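Local structure of 3-dehydroquinate dehydratase (Enterococcus faecalis, 4PH6) at residues A175-D180 and M206-L211; I21-V26 and L43-V48; Q149-Q154 and V184-S189. The protein catalyses the cis-dehydration of 3-dehydroquinate to 3-dehydroshikimate through an imine intermediate, the third step of the chorismate pathway to aromatic amino acids. All coordinates share one frame; numbering follows the deposited sequence.

Contact 1: A175-D180 and M206-L211; sequences AVMPQD and MSMGQL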
loop_
_atom_site.group_PDB
_atom_site.type_symbol
_atom_site.label_atom_id
_atom_site.label_comp_id
_atom_site.label_asym_id
_atom_site.label_seq_id
_atom_site.Cartn_x
_atom_site.Cartn_y
_atom_site.Cartn_z
ATOM N N ALA A 175 -5.481 -10.568 -12.559
ATOM C CA ALA A 175 -5.814 -9.175 -12.341
ATOM C C ALA A 175 -7.315 -9.083 -12.110
ATOM O O ALA A 175 -8.103 -9.704 -12.830
ATOM C CB ALA A 175 -5.370 -8.304 -13.536
ATOM N N VAL A 176 -7.708 -8.332 -11.089
ATOM C CA VAL A 176 -9.121 -8.166 -10.791
ATOM C C VAL A 176 -9.462 -6.694 -10.642
ATOM O O VAL A 176 -8.606 -5.880 -10.364
ATOM C CB VAL A 176 -9.511 -8.914 -9.521
ATOM C CG1 VAL A 176 -9.252 -10.424 -9.690
ATOM C CG2 VAL A 176 -8.759 -8.345 -8.313
ATOM N N MET A 177 -10.724 -6.355 -10.847
ATOM C CA MET A 177 -11.150 -4.972 -10.775
ATOM C C MET A 177 -11.907 -4.727 -9.478
ATOM O O MET A 177 -12.975 -5.295 -9.271
ATOM C CB MET A 177 -12.031 -4.620 -11.971
ATOM C CG MET A 177 -12.545 -3.184 -11.950
ATOM S SD MET A 177 -11.200 -1.997 -12.170
ATOM C CE MET A 177 -10.960 -2.000 -13.948
ATOM N N PRO A 178 -11.357 -3.883 -8.592
ATOM C CA PRO A 178 -12.073 -3.523 -7.357
ATOM C C PRO A 178 -13.256 -2.610 -7.619
ATOM O O PRO A 178 -13.202 -1.783 -8.521
ATOM C CB PRO A 178 -11.017 -2.783 -6.546
ATOM C CG PRO A 178 -10.151 -2.152 -7.587
ATOM C CD PRO A 178 -10.041 -3.224 -8.664
ATOM N N GLN A 179 -14.309 -2.743 -6.823
ATOM C CA GLN A 179 -15.397 -1.782 -6.864
ATOM C C GLN A 179 -15.437 -0.926 -5.584
ATOM O O GLN A 179 -16.072 0.134 -5.560
ATOM C CB GLN A 179 -16.721 -2.502 -7.089
ATOM C CG GLN A 179 -16.852 -3.091 -8.491
ATOM C CD GLN A 179 -18.096 -3.934 -8.646
ATOM O OE1 GLN A 179 -18.261 -4.938 -7.952
ATOM N NE2 GLN A 179 -18.983 -3.536 -9.558
ATOM N N ASP A 180 -14.750 -1.385 -4.537
ATOM C CA ASP A 180 -14.557 -0.602 -3.315
ATOM C C ASP A 180 -13.252 -1.032 -2.627
ATOM O O ASP A 180 -12.512 -1.856 -3.180
ATOM C CB ASP A 180 -15.747 -0.751 -2.359
ATOM C CG ASP A 180 -16.029 -2.204 -1.978
ATOM O OD1 ASP A 180 -15.218 -3.105 -2.282
ATOM O OD2 ASP A 180 -17.052 -2.438 -1.313
ATOM N N MET A 206 -2.717 -8.311 -9.213
ATOM C CA MET A 206 -2.950 -6.886 -9.081
ATOM C C MET A 206 -4.430 -6.582 -9.013
ATOM O O MET A 206 -5.266 -7.277 -9.597
ATOM C CB MET A 206 -2.294 -6.106 -10.225
ATOM C CG MET A 206 -2.927 -6.305 -11.574
ATOM S SD MET A 206 -1.681 -6.771 -12.780
ATOM C CE MET A 206 -1.307 -8.415 -12.185
ATOM N N SER A 207 -4.724 -5.556 -8.232
ATOM C CA SER A 207 -6.028 -4.946 -8.148
ATOM C C SER A 207 -6.003 -3.709 -9.046
ATOM O O SER A 207 -5.189 -2.802 -8.841
ATOM C CB SER A 207 -6.339 -4.601 -6.690
ATOM O OG SER A 207 -7.553 -3.898 -6.554
ATOM N N MET A 208 -6.865 -3.686 -10.060
ATOM C CA MET A 208 -6.766 -2.689 -11.131
ATOM C C MET A 208 -7.388 -1.333 -10.766
ATOM O O MET A 208 -8.067 -1.216 -9.779
ATOM C CB MET A 208 -7.414 -3.233 -12.412
ATOM C CG MET A 208 -6.640 -4.401 -13.032
ATOM S SD MET A 208 -7.248 -4.911 -14.649
ATOM C CE MET A 208 -8.705 -5.844 -14.218
ATOM N N GLY A 209 -7.148 -0.312 -11.582
ATOM C CA GLY A 209 -7.717 1.002 -11.341
ATOM C C GLY A 209 -7.053 1.807 -10.232
ATOM O O GLY A 209 -6.063 1.392 -9.648
ATOM N N GLN A 210 -7.616 2.972 -9.947
ATOM C CA GLN A 210 -7.078 3.872 -8.931
ATOM C C GLN A 210 -7.190 3.272 -7.532
ATOM O O GLN A 210 -6.313 3.477 -6.695
ATOM C CB GLN A 210 -7.797 5.228 -8.985
ATOM C CG GLN A 210 -7.099 6.336 -8.214
ATOM C CD GLN A 210 -5.747 6.668 -8.800
ATOM O OE1 GLN A 210 -4.740 6.701 -8.089
ATOM N NE2 GLN A 210 -5.713 6.922 -10.101
ATOM N N LEU A 211 -8.267 2.527 -7.287
ATOM C CA LEU A 211 -8.481 1.863 -5.996
ATOM C C LEU A 211 -7.442 0.794 -5.675
ATOM O O LEU A 211 -7.041 0.639 -4.525
ATOM C CB LEU A 211 -9.864 1.219 -5.947
ATOM C CG LEU A 211 -11.083 2.126 -5.870
ATOM C CD1 LEU A 211 -12.320 1.330 -6.268
ATOM C CD2 LEU A 211 -11.235 2.724 -4.486
#

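Contact 2: I21-V26 and L43-V48; sequences IVVPIV and LDCDLV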
loop_
_atom_site.group_PDB
_atom_site.type_symbol
_atom_site.label_atom_id
_atom_site.label_comp_id
_atom_site.label_asym_id
_atom_site.label_seq_id
_atom_site.Cartn_x
_atom_site.Cartn_y
_atom_site.Cartn_z
ATOM N N ILE A 21 10.054 -5.289 -12.771
ATOM C CA ILE A 21 9.194 -4.333 -13.441
ATOM C C ILE A 21 9.036 -4.641 -14.922
ATOM O O ILE A 21 10.018 -4.877 -15.634
ATOM C CB ILE A 21 9.710 -2.893 -13.271
ATOM C CG1 ILE A 21 9.908 -2.576 -11.784
ATOM C CG2 ILE A 21 8.764 -1.915 -13.902
ATOM C CD1 ILE A 21 10.237 -1.118 -11.503
ATOM N N VAL A 22 7.775 -4.623 -15.349
ATOM C CA VAL A 22 7.346 -4.921 -16.703
ATOM C C VAL A 22 6.750 -3.687 -17.357
ATOM O O VAL A 22 5.784 -3.120 -16.845
ATOM C CB VAL A 22 6.260 -6.029 -16.735
ATOM C CG1 VAL A 22 5.944 -6.437 -18.176
ATOM C CG2 VAL A 22 6.676 -7.226 -15.889
ATOM N N VAL A 23 7.295 -3.281 -18.494
ATOM C CA VAL A 23 6.678 -2.212 -19.257
ATOM C C VAL A 23 6.013 -2.816 -20.488
ATOM O O VAL A 23 6.626 -3.626 -21.200
ATOM C CB VAL A 23 7.702 -1.102 -19.661
ATOM C CG1 VAL A 23 8.861 -1.666 -20.482
ATOM C CG2 VAL A 23 7.010 0.017 -20.429
ATOM N N PRO A 24 4.737 -2.444 -20.729
ATOM C CA PRO A 24 3.988 -2.828 -21.932
ATOM C C PRO A 24 4.227 -1.899 -23.133
ATOM O O PRO A 24 4.346 -0.681 -23.006
ATOM C CB PRO A 24 2.533 -2.739 -21.475
ATOM C CG PRO A 24 2.555 -1.604 -20.484
ATOM C CD PRO A 24 3.901 -1.664 -19.794
ATOM N N ILE A 25 4.305 -2.508 -24.307
ATOM C CA ILE A 25 4.222 -1.782 -25.552
ATOM C C ILE A 25 2.820 -1.999 -26.095
ATOM O O ILE A 25 2.417 -3.140 -26.315
ATOM C CB ILE A 25 5.285 -2.256 -26.551
ATOM C CG1 ILE A 25 6.687 -2.014 -25.970
ATOM C CG2 ILE A 25 5.102 -1.557 -27.895
ATOM C CD1 ILE A 25 7.829 -2.398 -26.897
ATOM N N VAL A 26 2.059 -0.922 -26.276
ATOM C CA VAL A 26 0.698 -1.040 -26.798
ATOM C C VAL A 26 0.493 -0.257 -28.087
ATOM O O VAL A 26 -0.641 -0.053 -28.512
ATOM C CB VAL A 26 -0.372 -0.565 -25.776
ATOM C CG1 VAL A 26 -0.327 -1.400 -24.500
ATOM C CG2 VAL A 26 -0.214 0.919 -25.465
ATOM N N LEU A 43 14.965 2.692 -20.114
ATOM C CA LEU A 43 13.905 2.739 -19.103
ATOM C C LEU A 43 14.280 1.887 -17.896
ATOM O O LEU A 43 14.927 0.848 -18.041
ATOM C CB LEU A 43 12.571 2.245 -19.669
ATOM C CG LEU A 43 11.781 3.125 -20.633
ATOM C CD1 LEU A 43 10.496 2.400 -20.993
ATOM C CD2 LEU A 43 11.483 4.489 -20.010
ATOM N N ASP A 44 13.852 2.319 -16.712
ATOM C CA ASP A 44 14.210 1.642 -15.468
ATOM C C ASP A 44 13.266 0.461 -15.202
ATOM O O ASP A 44 12.503 0.468 -14.246
ATOM C CB ASP A 44 14.197 2.645 -14.309
ATOM C CG ASP A 44 14.825 2.090 -13.029
ATOM O OD1 ASP A 44 14.716 2.772 -11.980
ATOM O OD2 ASP A 44 15.415 0.986 -13.054
ATOM N N CYS A 45 13.333 -0.542 -16.069
ATOM C CA CYS A 45 12.465 -1.712 -15.991
ATOM C C CYS A 45 13.288 -2.971 -16.205
ATOM O O CYS A 45 14.454 -2.896 -16.603
ATOM C CB CYS A 45 11.345 -1.640 -17.029
ATOM S SG CYS A 45 11.898 -1.726 -18.756
ATOM N N ASP A 46 12.678 -4.126 -15.969
ATOM C CA ASP A 46 13.410 -5.373 -16.040
ATOM C C ASP A 46 13.007 -6.187 -17.256
ATOM O O ASP A 46 13.834 -6.893 -17.845
ATOM C CB ASP A 46 13.197 -6.164 -14.760
ATOM C CG ASP A 46 13.677 -5.412 -13.545
ATOM O OD1 ASP A 46 14.854 -5.007 -13.547
ATOM O OD2 ASP A 46 12.873 -5.176 -12.625
ATOM N N LEU A 47 11.740 -6.098 -17.634
ATOM C CA LEU A 47 11.323 -6.739 -18.860
ATOM C C LEU A 47 10.244 -5.960 -19.588
ATOM O O LEU A 47 9.779 -4.932 -19.113
ATOM C CB LEU A 47 10.871 -8.189 -18.599
ATOM C CG LEU A 47 9.772 -8.638 -17.640
ATOM C CD1 LEU A 47 9.460 -10.115 -17.903
ATOM C CD2 LEU A 47 10.192 -8.436 -16.190
ATOM N N VAL A 48 9.886 -6.466 -20.764
ATOM C CA VAL A 48 9.016 -5.780 -21.707
ATOM C C VAL A 48 7.892 -6.700 -22.155
ATOM O O VAL A 48 8.146 -7.838 -22.551
ATOM C CB VAL A 48 9.801 -5.317 -22.954
ATOM C CG1 VAL A 48 8.856 -4.802 -24.023
ATOM C CG2 VAL A 48 10.841 -4.278 -22.563
#

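Contact 3: Q149-Q154 and V184-S189; sequences QKTPSQ and VLTLLS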
loop_
_atom_site.group_PDB
_atom_site.type_symbol
_atom_site.label_atom_id
_atom_site.label_comp_id
_atom_site.label_asym_id
_atom_site.label_seq_id
_atom_site.Cartn_x
_atom_site.Cartn_y
_atom_site.Cartn_z
ATOM N N GLN A 149 -14.263 -6.315 -14.606
ATOM C CA GLN A 149 -15.548 -5.799 -14.133
ATOM C C GLN A 149 -15.697 -5.863 -12.614
ATOM O O GLN A 149 -16.329 -4.996 -12.011
ATOM C CB GLN A 149 -16.700 -6.556 -14.797
ATOM C CG GLN A 149 -16.794 -6.316 -16.290
ATOM C CD GLN A 149 -17.849 -7.177 -16.959
ATOM O OE1 GLN A 149 -18.239 -8.230 -16.442
ATOM N NE2 GLN A 149 -18.310 -6.737 -18.123
ATOM N N LYS A 150 -15.118 -6.893 -12.006
ATOM C CA LYS A 150 -15.365 -7.163 -10.600
ATOM C C LYS A 150 -14.231 -7.929 -9.943
ATOM O O LYS A 150 -13.279 -8.358 -10.592
ATOM C CB LYS A 150 -16.664 -7.959 -10.436
ATOM C CG LYS A 150 -16.597 -9.331 -11.077
ATOM C CD LYS A 150 -17.904 -10.085 -10.967
ATOM C CE LYS A 150 -17.782 -11.451 -11.620
ATOM N NZ LYS A 150 -17.487 -11.332 -13.072
ATOM N N THR A 151 -14.363 -8.106 -8.637
ATOM C CA THR A 151 -13.421 -8.883 -7.856
ATOM C C THR A 151 -14.103 -10.146 -7.346
ATOM O O THR A 151 -15.090 -10.063 -6.611
ATOM C CB THR A 151 -12.883 -8.071 -6.667
ATOM O OG1 THR A 151 -12.327 -6.840 -7.143
ATOM C CG2 THR A 151 -11.814 -8.865 -5.915
ATOM N N PRO A 152 -13.587 -11.323 -7.741
ATOM C CA PRO A 152 -14.152 -12.580 -7.235
ATOM C C PRO A 152 -13.834 -12.727 -5.755
ATOM O O PRO A 152 -13.029 -11.962 -5.219
ATOM C CB PRO A 152 -13.433 -13.663 -8.056
ATOM C CG PRO A 152 -12.765 -12.936 -9.190
ATOM C CD PRO A 152 -12.485 -11.553 -8.687
ATOM N N SER A 153 -14.445 -13.705 -5.104
ATOM C CA SER A 153 -14.154 -13.948 -3.704
ATOM C C SER A 153 -12.691 -14.312 -3.545
ATOM O O SER A 153 -12.046 -14.771 -4.497
ATOM C CB SER A 153 -15.029 -15.067 -3.145
ATOM O OG SER A 153 -14.565 -16.319 -3.613
ATOM N N GLN A 154 -12.172 -14.111 -2.339
ATOM C CA GLN A 154 -10.806 -14.484 -2.042
ATOM C C GLN A 154 -10.507 -15.944 -2.421
ATOM O O GLN A 154 -9.452 -16.232 -2.986
ATOM C CB GLN A 154 -10.506 -14.260 -0.564
ATOM C CG GLN A 154 -9.215 -14.923 -0.125
ATOM C CD GLN A 154 -8.758 -14.454 1.239
ATOM O OE1 GLN A 154 -9.296 -13.491 1.775
ATOM N NE2 GLN A 154 -7.749 -15.113 1.790
ATOM N N VAL A 184 -10.063 -4.597 -2.745
ATOM C CA VAL A 184 -8.614 -4.487 -2.840
ATOM C C VAL A 184 -7.979 -5.359 -1.760
ATOM O O VAL A 184 -6.990 -6.039 -2.003
ATOM C CB VAL A 184 -8.132 -3.034 -2.697
ATOM C CG1 VAL A 184 -6.606 -2.962 -2.907
ATOM C CG2 VAL A 184 -8.859 -2.147 -3.699
ATOM N N LEU A 185 -8.570 -5.352 -0.575
ATOM C CA LEU A 185 -8.113 -6.220 0.491
ATOM C C LEU A 185 -8.289 -7.687 0.093
ATOM O O LEU A 185 -7.422 -8.515 0.357
ATOM C CB LEU A 185 -8.866 -5.911 1.783
ATOM C CG LEU A 185 -8.356 -4.670 2.520
ATOM C CD1 LEU A 185 -9.286 -4.308 3.693
ATOM C CD2 LEU A 185 -6.938 -4.902 3.013
ATOM N N THR A 186 -9.418 -7.990 -0.541
ATOM C CA THR A 186 -9.691 -9.337 -1.007
ATOM C C THR A 186 -8.541 -9.832 -1.898
ATOM O O THR A 186 -7.948 -10.887 -1.635
ATOM C CB THR A 186 -11.029 -9.399 -1.775
ATOM O OG1 THR A 186 -12.099 -9.029 -0.892
ATOM C CG2 THR A 186 -11.266 -10.800 -2.329
ATOM N N LEU A 187 -8.211 -9.037 -2.913
ATOM C CA LEU A 187 -7.079 -9.321 -3.790
ATOM C C LEU A 187 -5.758 -9.464 -3.011
ATOM O O LEU A 187 -5.031 -10.437 -3.201
ATOM C CB LEU A 187 -6.956 -8.224 -4.857
ATOM C CG LEU A 187 -5.921 -8.412 -5.974
ATOM C CD1 LEU A 187 -4.554 -7.863 -5.562
ATOM C CD2 LEU A 187 -5.815 -9.881 -6.393
ATOM N N LEU A 188 -5.434 -8.495 -2.158
ATOM C CA LEU A 188 -4.182 -8.551 -1.400
ATOM C C LEU A 188 -4.104 -9.805 -0.517
ATOM O O LEU A 188 -3.075 -10.467 -0.479
ATOM C CB LEU A 188 -4.006 -7.287 -0.551
ATOM C CG LEU A 188 -3.776 -5.999 -1.343
ATOM C CD1 LEU A 188 -3.765 -4.776 -0.447
ATOM C CD2 LEU A 188 -2.474 -6.102 -2.112
ATOM N N SER A 189 -5.194 -10.134 0.170
ATOM C CA SER A 189 -5.265 -11.346 1.003
ATOM C C SER A 189 -5.161 -12.649 0.210
ATOM O O SER A 189 -4.501 -13.596 0.632
ATOM C CB SER A 189 -6.570 -11.374 1.793
ATOM O OG SER A 189 -6.560 -10.396 2.803
#

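Contact 1: A175-D180 and M206-L211
Met208 reaches across from the end of strand 203-207 and lies along the last peptides of strand 171-176. Met208 CB sits 3.6 Å from Val176 O and also faces Met177 SD. CG, anti to the carbonyl carbon (chi1 -68°), stays over the same Val176 O and comes up to Ala175 CB. Met208 SD then passes Ala175 CB at 4.0 Å. A bend at the last torsion turns CE back over the Val176 carbonyl carbon. The Met177 side chain crosses that of Met208 at about a right angle, bringing Met177 SD to Met208 CB at 4.0 Å.

Beneath these side chains the two strands run parallel. Val176 N gives a nearly straight bond to Met206 O (3.0 Å), and Met208 N returns one to Val176 O (2.8 Å). Ala175 CB and Met206 CG pair on one face of the sheet, close to His146 and Arg216, the predicted proton donor/acceptor and a residue predicted to bind the substrate. On the other face, Val176 and Ser207 turn toward helix 181-197, the helix of this right-handed beta-alpha-beta crossover in the (beta/alpha)8 barrel. Beyond the strands, Pro178 fits into the bend of 206-211: its CD lies 3.0 Å from Met208 O, its CG lies 3.8 Å from Leu211 CB, and its CG and CD both touch Ser207 OG.

Chemically, the contact is mixed. The ladder satisfies Val176 N and O, while Ser207 OG is buried against proline carbons with no partner in the model. The rest is soft thioether and aliphatic packing, which brings no charge of its own to the barrel wall beside the predicted catalytic histidine.

Contact 2: I21-V26 and L43-V48
Ile21 and Asp46 grip each other through the backbone and one carboxylate. Ile21 N donates to Asp46 OD2 at 2.8 Å, meeting it on the anti side and 16° out of the carboxylate plane. Ile21 O in turn accepts from both Asp46 N (2.8 Å) and Leu47 N (2.9 Å). One step on, Val23 N donates to Leu47 O, and the strands settle into a parallel ladder.

Side chains pack on both faces of it. Val22 CG2 meets Leu47 CD2 at 3.7 Å on the face turned into the barrel, near Glu49, a residue predicted to bind the substrate. On the other face Val23 CG1, held between backbone N and carbonyl carbon (chi1 58°), comes 3.5 Å from Cys45 SG and also touches Val48 CG2.

Farther out, Arg246 of helix 242-251 salt-bridges both Asp46 OD2 and Asp44 OD2, while Val242 covers Ile21, Val23 and Cys45. Helix 30-40, the connection of this beta-alpha-beta unit, packs on Ile25 and Val48. Asp46 OD2 therefore serves a backbone N-H and a guanidinium together, a pairing that probably favours the charged carboxylate and ties the C-terminal helix to the start of two barrel strands.

Contact 3: Q149-Q154 and V184-S189
Thr186 turns CG2 anti to its backbone N (chi1 -62° for OG1), which points the methyl at the chain entering helix 154-166, and Gln154 sets CG anti to its own N (chi1 167°) and runs out extended toward Ser189. The contact joins neighbouring beta/alpha units of the (beta/alpha)8 barrel: the loop after strand 140-147 lies against helix 181-197.

The Thr186 methyl is the main point of touch. Thr186 CG2 lies 3.4 Å from Gln154 N and 3.6 Å from Pro152 O, and meets Thr151 CG2 at 4.1 Å as the two threonine side chains pass antiparallel, flank to flank. Their hydroxyls are engaged with other groups: Thr186 OG1 bonds to Thr182 O within its helix, and Thr151 OG1 to Met177 O. Ser153 OG caps the N-terminus of helix 154-166 by bonding Glu156 N, one residue before Gln154 begins the helix.

Across the contact itself the packing is by van der Waals touch. Ser189 makes a weak hydrogen bond from OG to Leu185 O in its own helix and also packs on Leu185 of the second subunit. The Gln154 amide spans the remaining distance, NE2 hydrogen-bonded to Glu193 OE1 while OE1 of Gln154 rests 3.5 Å from Ser189 CB.

Contact 2 comes first along the chain, at strands 20-25 and 47-51; contacts 1 and 3 follow and interleave, their segments alternating. Contacts 1 and 2 belong to the same eight-stranded parallel barrel sheet, with centres about 21 Å apart, and each closes one beta-alpha-beta unit. Contact 3 lies in the outer helical layer, its centre about 8 Å from that of contact 1 and about 25 Å from that of contact 2. Contacts 1 and 3 touch directly, with helix 181-197 following strand 171-176 and preceding strand 203-207. Both also reach the second subunit, so this part of the barrel joins strand pairing, helix packing and the homodimer interface.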